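Local coordinates for protein metallo-carboxypeptidase (Pseudomonas aeruginosa, PDB 4A39) that is a zinc-dependent carboxypeptidase of the M14 family, related to the cytosolic carboxypeptidases, and probably trims residues from the C-termini of peptides or proteins, at residues M14-Q26 and F49-P61. Residues are numbered along the deposited sequence; the frame is centred on the assembly and turned at random.
Sequences MQIRADFDSGNIQ and FQWFHFKVEGMAP
Gln-15 and Arg-17 form antiparallel hydrogen-bonded pairs with Glu-57 and Lys-55, where strand 15-17, an outermost strand of the mixed β-sheet of the N-terminal domain of this cytosolic-type carboxypeptidase, runs antiparallel to its neighbour 53-57. Beyond it the chain leaves the ladder, makes a type II turn from Phe-20 to Gly-23, and returns so that Asn-24 and His-53 exchange two further backbone hydrogen bonds.

On the face carrying Arg-17, charges gather: NH2 of Arg-17 gives Glu-57 OE2 a 2.9 Å salt bridge, the guanidinium and carboxylate planes standing 73° apart, while NH1 holds Asp-19 OD1.

Aromatic contacts follow. Lys-55, extended beyond CG, lays CE over one face of the Phe-20 ring, 4.0 Å from its centroid, with NZ placed for a cation-pi interaction. Phe-20 in turn drives its CE1 edge onto the face of His-53, a T-shaped pair.

On the opposite face of the sheet Ile-16 CG2 packs against Phe-54 CD2, and from the returning loop Ile-25 CG2 meets Phe-54 CB; the Phe-54 ring also meets Phe-120.

At the turn, His-53 ND1 donates in its ring plane to Ser-22 OG. Trp-51, its indole stacked on His-184, the residue after zinc ligand Glu-183 in sequence, points NE1 at Ser-22 O, 2.9 Å away and nearly straight at 172°.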
ATOM      1  N   MET A  14     -20.290 -26.639   0.558  1.00 19.24           N
ATOM      2  CA  MET A  14     -19.780 -25.354   1.114  1.00 16.52           C
ATOM      3  C   MET A  14     -20.253 -24.200   0.237  1.00 15.92           C
ATOM      4  O   MET A  14     -20.713 -24.412  -0.885  1.00 15.66           O
ATOM      5  CB  MET A  14     -18.249 -25.362   1.136  1.00 18.03           C
ATOM      6  CG  MET A  14     -17.630 -25.222  -0.248  1.00 18.52           C
ATOM      7  SD  MET A  14     -15.839 -25.385  -0.266  1.00 22.31           S
ATOM      8  CE  MET A  14     -15.683 -27.155  -0.481  1.00 18.29           C
ATOM      9  N   GLN A  15     -20.134 -22.979   0.749  1.00 14.37           N
ATOM     10  CA  GLN A  15     -20.532 -21.800  -0.012  1.00 13.23           C
ATOM     11  C   GLN A  15     -19.412 -20.770   0.019  1.00 11.83           C
ATOM     12  O   GLN A  15     -18.813 -20.527   1.063  1.00 11.56           O
ATOM     13  CB  GLN A  15     -21.816 -21.194   0.558  1.00 16.00           C
ATOM     14  CG  GLN A  15     -23.018 -22.116   0.464  1.00 20.20           C
ATOM     15  CD  GLN A  15     -24.301 -21.370   0.149  1.00 23.39           C
ATOM     16  OE1 GLN A  15     -24.746 -20.516   0.919  1.00 25.48           O
ATOM     17  NE2 GLN A  15     -24.902 -21.689  -0.993  1.00 24.18           N
ATOM     18  N   ILE A  16     -19.131 -20.179  -1.138  1.00  9.41           N
ATOM     19  CA  ILE A  16     -18.077 -19.181  -1.268  1.00  8.51           C
ATOM     20  C   ILE A  16     -18.689 -17.885  -1.777  1.00  8.60           C
ATOM     21  O   ILE A  16     -19.574 -17.902  -2.632  1.00  9.01           O
ATOM     22  CB  ILE A  16     -16.984 -19.672  -2.247  1.00  8.01           C
ATOM     23  CG1 ILE A  16     -16.360 -20.957  -1.696  1.00  9.25           C
ATOM     24  CG2 ILE A  16     -15.925 -18.592  -2.451  1.00  9.77           C
ATOM     25  CD1 ILE A  16     -15.306 -21.589  -2.585  1.00  8.82           C
ATOM     26  N   ARG A  17     -18.224 -16.762  -1.241  1.00  7.92           N
ATOM     27  CA  ARG A  17     -18.750 -15.466  -1.640  1.00  9.03           C
ATOM     28  C   ARG A  17     -17.735 -14.344  -1.446  1.00  9.53           C
ATOM     29  O   ARG A  17     -16.762 -14.486  -0.701  1.00  7.89           O
ATOM     30  CB  ARG A  17     -20.024 -15.160  -0.843  1.00 11.07           C
ATOM     31  CG  ARG A  17     -19.823 -15.045   0.659  1.00 13.22           C
ATOM     32  CD  ARG A  17     -21.166 -15.002   1.384  1.00 15.09           C
ATOM     33  NE  ARG A  17     -21.023 -14.944   2.837  1.00 17.08           N
ATOM     34  CZ  ARG A  17     -20.714 -13.846   3.521  1.00 18.85           C
ATOM     35  NH1 ARG A  17     -20.522 -12.694   2.890  1.00 19.06           N
ATOM     36  NH2 ARG A  17     -20.604 -13.897   4.843  1.00 19.62           N
ATOM     37  N   ALA A  18     -17.971 -13.228  -2.127  1.00  8.21           N
ATOM     38  CA  ALA A  18     -17.086 -12.071  -2.042  1.00  8.23           C
ATOM     39  C   ALA A  18     -17.908 -10.787  -2.027  1.00  8.90           C
ATOM     40  O   ALA A  18     -17.432  -9.734  -2.451  1.00  9.24           O
ATOM     41  CB  ALA A  18     -16.131 -12.060  -3.227  1.00  8.91           C
ATOM     42  N   ASP A  19     -19.135 -10.885  -1.523  1.00 10.54           N
ATOM     43  CA  ASP A  19     -20.048  -9.749  -1.458  1.00 11.22           C
ATOM     44  C   ASP A  19     -19.806  -8.884  -0.224  1.00 10.03           C
ATOM     45  O   ASP A  19     -20.657  -8.776   0.661  1.00  9.74           O
ATOM     46  CB  ASP A  19     -21.502 -10.246  -1.489  1.00 12.69           C
ATOM     47  CG  ASP A  19     -21.842 -11.159  -0.319  1.00 15.05           C
ATOM     48  OD1 ASP A  19     -20.987 -11.981   0.077  1.00 14.92           O
ATOM     49  OD2 ASP A  19     -22.978 -11.062   0.199  1.00 17.20           O
ATOM     50  N   PHE A  20     -18.630  -8.269  -0.180  1.00  8.96           N
ATOM     51  CA  PHE A  20     -18.243  -7.408   0.930  1.00  7.98           C
ATOM     52  C   PHE A  20     -17.070  -6.506   0.550  1.00  7.77           C
ATOM     53  O   PHE A  20     -16.488  -6.643  -0.527  1.00  6.61           O
ATOM     54  CB  PHE A  20     -17.889  -8.256   2.161  1.00  8.20           C
ATOM     55  CG  PHE A  20     -16.972  -9.412   1.867  1.00  7.81           C
ATOM     56  CD1 PHE A  20     -15.619  -9.204   1.608  1.00  7.78           C
ATOM     57  CD2 PHE A  20     -17.467 -10.715   1.836  1.00  9.84           C
ATOM     58  CE1 PHE A  20     -14.773 -10.278   1.324  1.00  7.08           C
ATOM     59  CE2 PHE A  20     -16.631 -11.794   1.553  1.00  8.48           C
ATOM     60  CZ  PHE A  20     -15.282 -11.576   1.296  1.00  8.74           C
ATOM     61  N   ASP A  21     -16.737  -5.584   1.449  1.00  5.96           N
ATOM     62  CA  ASP A  21     -15.650  -4.627   1.247  1.00  7.27           C
ATOM     63  C   ASP A  21     -14.353  -5.299   0.784  1.00  7.26           C
ATOM     64  O   ASP A  21     -13.804  -6.145   1.488  1.00 10.74           O
ATOM     65  CB  ASP A  21     -15.403  -3.872   2.556  1.00  6.90           C
ATOM     66  CG  ASP A  21     -14.431  -2.719   2.401  1.00 10.18           C
ATOM     67  OD1 ASP A  21     -13.423  -2.876   1.681  1.00 10.61           O
ATOM     68  OD2 ASP A  21     -14.669  -1.658   3.016  1.00  8.92           O
ATOM     69  N   SER A  22     -13.879  -4.901  -0.398  1.00  6.06           N
ATOM     70  CA  SER A  22     -12.649  -5.411  -1.023  1.00  6.84           C
ATOM     71  C   SER A  22     -12.739  -6.853  -1.502  1.00  5.84           C
ATOM     72  O   SER A  22     -11.730  -7.465  -1.861  1.00  4.24           O
ATOM     73  CB  SER A  22     -11.437  -5.258  -0.086  1.00  6.88           C
ATOM     74  OG  SER A  22     -11.395  -6.254   0.921  1.00  9.45           O
ATOM     75  N   GLY A  23     -13.948  -7.398  -1.515  1.00  4.23           N
ATOM     76  CA  GLY A  23     -14.111  -8.761  -1.981  1.00  3.48           C
ATOM     77  C   GLY A  23     -13.837  -8.890  -3.470  1.00  4.55           C
ATOM     78  O   GLY A  23     -14.132  -7.984  -4.251  1.00  5.19           O
ATOM     79  N   ASN A  24     -13.247 -10.012  -3.864  1.00  3.80           N
ATOM     80  CA  ASN A  24     -12.968 -10.275  -5.272  1.00  4.68           C
ATOM     81  C   ASN A  24     -12.778 -11.756  -5.562  1.00  5.08           C
ATOM     82  O   ASN A  24     -11.795 -12.371  -5.134  1.00  5.61           O
ATOM     83  CB  ASN A  24     -11.719  -9.522  -5.753  1.00  5.46           C
ATOM     84  CG  ASN A  24     -11.441  -9.747  -7.237  1.00  4.73           C
ATOM     85  OD1 ASN A  24     -11.583 -10.861  -7.743  1.00  5.62           O
ATOM     86  ND2 ASN A  24     -11.031  -8.693  -7.935  1.00  6.23           N
ATOM     87  N   ILE A  25     -13.735 -12.321  -6.290  1.00  6.20           N
ATOM     88  CA  ILE A  25     -13.676 -13.718  -6.705  1.00  5.99           C
ATOM     89  C   ILE A  25     -14.929 -14.082  -7.491  1.00  5.26           C
ATOM     90  O   ILE A  25     -15.989 -13.478  -7.308  1.00  5.68           O
ATOM     91  CB  ILE A  25     -13.558 -14.688  -5.496  1.00  5.24           C
ATOM     92  CG1 ILE A  25     -12.824 -15.964  -5.921  1.00  5.63           C
ATOM     93  CG2 ILE A  25     -14.934 -15.077  -4.979  1.00  6.90           C
ATOM     94  CD1 ILE A  25     -11.358 -15.750  -6.207  1.00  4.89           C
ATOM     95  N   GLN A  26     -14.779 -15.063  -8.378  1.00  5.30           N
ATOM     96  CA  GLN A  26     -15.876 -15.600  -9.177  1.00  5.95           C
ATOM     97  C   GLN A  26     -15.825 -17.096  -8.889  1.00  6.12           C
ATOM     98  O   GLN A  26     -14.779 -17.721  -9.047  1.00  6.56           O
ATOM     99  CB  GLN A  26     -15.652 -15.349 -10.676  1.00  6.11           C
ATOM    100  CG  GLN A  26     -15.754 -13.876 -11.100  1.00  6.52           C
ATOM    101  CD  GLN A  26     -17.185 -13.364 -11.171  1.00  9.00           C
ATOM    102  OE1 GLN A  26     -18.002 -13.641 -10.295  1.00 12.46           O
ATOM    103  NE2 GLN A  26     -17.485 -12.592 -12.215  1.00 10.12           N
ATOM    104  N   PHE A  49      -6.019  -7.400 -12.931  1.00  8.20           N
ATOM    105  CA  PHE A  49      -6.440  -8.231 -11.819  1.00  7.13           C
ATOM    106  C   PHE A  49      -5.273  -9.011 -11.252  1.00  5.60           C
ATOM    107  O   PHE A  49      -4.307  -9.313 -11.957  1.00  5.64           O
ATOM    108  CB  PHE A  49      -7.602  -9.180 -12.176  1.00  7.60           C
ATOM    109  CG  PHE A  49      -7.236 -10.325 -13.089  1.00  8.70           C
ATOM    110  CD1 PHE A  49      -6.792 -11.539 -12.566  1.00  7.76           C
ATOM    111  CD2 PHE A  49      -7.420 -10.222 -14.461  1.00  8.60           C
ATOM    112  CE1 PHE A  49      -6.549 -12.632 -13.399  1.00  6.94           C
ATOM    113  CE2 PHE A  49      -7.181 -11.306 -15.301  1.00  8.12           C
ATOM    114  CZ  PHE A  49      -6.747 -12.516 -14.772  1.00  8.01           C
ATOM    115  N   GLN A  50      -5.361  -9.280  -9.955  1.00  6.44           N
ATOM    116  CA  GLN A  50      -4.364 -10.052  -9.220  1.00  5.70           C
ATOM    117  C   GLN A  50      -4.891 -10.214  -7.799  1.00  5.95           C
ATOM    118  O   GLN A  50      -4.844 -11.304  -7.235  1.00  4.75           O
ATOM    119  CB  GLN A  50      -3.007  -9.344  -9.193  1.00  4.97           C
ATOM    120  CG  GLN A  50      -1.892 -10.212  -8.606  1.00  6.40           C
ATOM    121  CD  GLN A  50      -0.902 -10.711  -9.650  1.00  5.43           C
ATOM    122  OE1 GLN A  50      -1.143 -10.620 -10.855  1.00  6.80           O
ATOM    123  NE2 GLN A  50       0.222 -11.249  -9.184  1.00  5.91           N
ATOM    124  N   TRP A  51      -5.393  -9.120  -7.230  1.00  4.60           N
ATOM    125  CA  TRP A  51      -5.954  -9.135  -5.882  1.00  4.58           C
ATOM    126  C   TRP A  51      -7.208 -10.003  -5.819  1.00  5.20           C
ATOM    127  O   TRP A  51      -8.044  -9.967  -6.719  1.00  6.83           O
ATOM    128  CB  TRP A  51      -6.293  -7.701  -5.429  1.00  4.76           C
ATOM    129  CG  TRP A  51      -7.183  -7.637  -4.210  1.00  5.14           C
ATOM    130  CD1 TRP A  51      -8.552  -7.616  -4.191  1.00  3.29           C
ATOM    131  CD2 TRP A  51      -6.763  -7.656  -2.838  1.00  4.59           C
ATOM    132  NE1 TRP A  51      -9.007  -7.625  -2.894  1.00  3.53           N
ATOM    133  CE2 TRP A  51      -7.931  -7.652  -2.043  1.00  4.35           C
ATOM    134  CE3 TRP A  51      -5.513  -7.683  -2.203  1.00  5.30           C
ATOM    135  CZ2 TRP A  51      -7.887  -7.673  -0.642  1.00  2.58           C
ATOM    136  CZ3 TRP A  51      -5.468  -7.705  -0.808  1.00  3.89           C
ATOM    137  CH2 TRP A  51      -6.650  -7.700  -0.046  1.00  4.94           C
ATOM    138  N   PHE A  52      -7.312 -10.805  -4.765  1.00  5.45           N
ATOM    139  CA  PHE A  52      -8.476 -11.659  -4.551  1.00  4.71           C
ATOM    140  C   PHE A  52      -8.777 -11.632  -3.061  1.00  4.15           C
ATOM    141  O   PHE A  52      -7.892 -11.366  -2.249  1.00  4.46           O
ATOM    142  CB  PHE A  52      -8.207 -13.098  -5.032  1.00  5.96           C
ATOM    143  CG  PHE A  52      -7.086 -13.796  -4.308  1.00  5.24           C
ATOM    144  CD1 PHE A  52      -7.318 -14.479  -3.117  1.00  4.67           C
ATOM    145  CD2 PHE A  52      -5.798 -13.788  -4.833  1.00  6.11           C
ATOM    146  CE1 PHE A  52      -6.282 -15.147  -2.461  1.00  6.42           C
ATOM    147  CE2 PHE A  52      -4.753 -14.448  -4.191  1.00  5.48           C
ATOM    148  CZ  PHE A  52      -4.996 -15.131  -2.998  1.00  5.24           C
ATOM    149  N   HIS A  53     -10.032 -11.885  -2.711  1.00  4.08           N
ATOM    150  CA  HIS A  53     -10.466 -11.882  -1.319  1.00  3.83           C
ATOM    151  C   HIS A  53     -11.850 -12.518  -1.277  1.00  3.98           C
ATOM    152  O   HIS A  53     -12.798 -11.995  -1.856  1.00  3.92           O
ATOM    153  CB  HIS A  53     -10.523 -10.435  -0.801  1.00  5.06           C
ATOM    154  CG  HIS A  53     -10.906 -10.310   0.642  1.00  6.57           C
ATOM    155  ND1 HIS A  53     -11.160  -9.092   1.235  1.00  5.79           N
ATOM    156  CD2 HIS A  53     -11.076 -11.243   1.610  1.00  6.85           C
ATOM    157  CE1 HIS A  53     -11.473  -9.279   2.505  1.00  8.22           C
ATOM    158  NE2 HIS A  53     -11.429 -10.575   2.759  1.00  6.42           N
ATOM    159  N   PHE A  54     -11.965 -13.656  -0.600  1.00  3.96           N
ATOM    160  CA  PHE A  54     -13.246 -14.340  -0.506  1.00  4.00           C
ATOM    161  C   PHE A  54     -13.416 -15.095   0.799  1.00  5.59           C
ATOM    162  O   PHE A  54     -12.448 -15.355   1.517  1.00  6.85           O
ATOM    163  CB  PHE A  54     -13.442 -15.314  -1.681  1.00  5.15           C
ATOM    164  CG  PHE A  54     -12.387 -16.384  -1.781  1.00  6.22           C
ATOM    165  CD1 PHE A  54     -11.205 -16.152  -2.480  1.00  4.08           C
ATOM    166  CD2 PHE A  54     -12.579 -17.631  -1.181  1.00  5.36           C
ATOM    167  CE1 PHE A  54     -10.230 -17.147  -2.585  1.00  6.81           C
ATOM    168  CE2 PHE A  54     -11.609 -18.631  -1.281  1.00  4.45           C
ATOM    169  CZ  PHE A  54     -10.432 -18.387  -1.985  1.00  5.28           C
ATOM    170  N   LYS A  55     -14.663 -15.441   1.102  1.00  6.40           N
ATOM    171  CA  LYS A  55     -14.982 -16.177   2.318  1.00  6.93           C
ATOM    172  C   LYS A  55     -15.577 -17.536   1.968  1.00  7.08           C
ATOM    173  O   LYS A  55     -16.336 -17.667   1.006  1.00  6.61           O
ATOM    174  CB  LYS A  55     -15.988 -15.398   3.175  1.00  7.59           C
ATOM    175  CG  LYS A  55     -15.468 -14.086   3.737  1.00 11.87           C
ATOM    176  CD  LYS A  55     -16.474 -13.481   4.709  1.00 15.34           C
ATOM    177  CE  LYS A  55     -16.034 -12.109   5.186  1.00 16.38           C
ATOM    178  NZ  LYS A  55     -17.017 -11.513   6.138  1.00 17.78           N
ATOM    179  N   VAL A  56     -15.210 -18.550   2.746  1.00  7.48           N
ATOM    180  CA  VAL A  56     -15.733 -19.899   2.546  1.00  8.63           C
ATOM    181  C   VAL A  56     -16.516 -20.255   3.806  1.00  9.50           C
ATOM    182  O   VAL A  56     -16.042 -20.033   4.917  1.00  9.32           O
ATOM    183  CB  VAL A  56     -14.600 -20.935   2.352  1.00  8.59           C
ATOM    184  CG1 VAL A  56     -15.189 -22.288   1.967  1.00  8.33           C
ATOM    185  CG2 VAL A  56     -13.632 -20.461   1.277  1.00  5.85           C
ATOM    186  N   GLU A  57     -17.717 -20.795   3.643  1.00  9.57           N
ATOM    187  CA  GLU A  57     -18.524 -21.172   4.795  1.00 10.81           C
ATOM    188  C   GLU A  57     -19.071 -22.579   4.594  1.00  9.71           C
ATOM    189  O   GLU A  57     -19.156 -23.061   3.464  1.00  9.80           O
ATOM    190  CB  GLU A  57     -19.676 -20.172   4.987  1.00 13.10           C
ATOM    191  CG  GLU A  57     -19.211 -18.729   5.108  1.00 16.74           C
ATOM    192  CD  GLU A  57     -20.352 -17.721   5.144  1.00 19.24           C
ATOM    193  OE1 GLU A  57     -21.457 -18.028   4.647  1.00 21.89           O
ATOM    194  OE2 GLU A  57     -20.126 -16.603   5.656  1.00 21.42           O
ATOM    195  N   GLY A  58     -19.418 -23.238   5.693  1.00 10.78           N
ATOM    196  CA  GLY A  58     -19.962 -24.585   5.625  1.00 12.75           C
ATOM    197  C   GLY A  58     -18.966 -25.685   5.286  1.00 12.83           C
ATOM    198  O   GLY A  58     -19.347 -26.722   4.744  1.00 14.11           O
ATOM    199  N   MET A  59     -17.692 -25.477   5.605  1.00 11.96           N
ATOM    200  CA  MET A  59     -16.681 -26.489   5.310  1.00 11.35           C
ATOM    201  C   MET A  59     -16.763 -27.653   6.289  1.00 11.69           C
ATOM    202  O   MET A  59     -17.016 -27.460   7.482  1.00 11.96           O
ATOM    203  CB  MET A  59     -15.277 -25.881   5.363  1.00 10.23           C
ATOM    204  CG  MET A  59     -15.050 -24.731   4.399  1.00 10.26           C
ATOM    205  SD  MET A  59     -13.339 -24.168   4.434  1.00 10.94           S
ATOM    206  CE  MET A  59     -13.299 -23.339   6.002  1.00 12.62           C
ATOM    207  N   ALA A  60     -16.545 -28.861   5.781  1.00 13.04           N
ATOM    208  CA  ALA A  60     -16.592 -30.059   6.614  1.00 13.29           C
ATOM    209  C   ALA A  60     -15.316 -30.181   7.438  1.00 13.96           C
ATOM    210  O   ALA A  60     -14.252 -29.725   7.022  1.00 13.67           O
ATOM    211  CB  ALA A  60     -16.777 -31.295   5.738  1.00 14.86           C
ATOM    212  N   PRO A  61     -15.406 -30.800   8.627  1.00 14.48           N
ATOM    213  CA  PRO A  61     -14.245 -30.974   9.507  1.00 15.08           C
ATOM    214  C   PRO A  61     -13.308 -32.088   9.052  1.00 14.22           C
ATOM    215  O   PRO A  61     -13.717 -32.995   8.325  1.00 17.01           O
ATOM    216  CB  PRO A  61     -14.889 -31.288  10.851  1.00 15.14           C
ATOM    217  CG  PRO A  61     -16.063 -32.123  10.436  1.00 16.42           C
ATOM    218  CD  PRO A  61     -16.624 -31.339   9.259  1.00 15.64           C
TER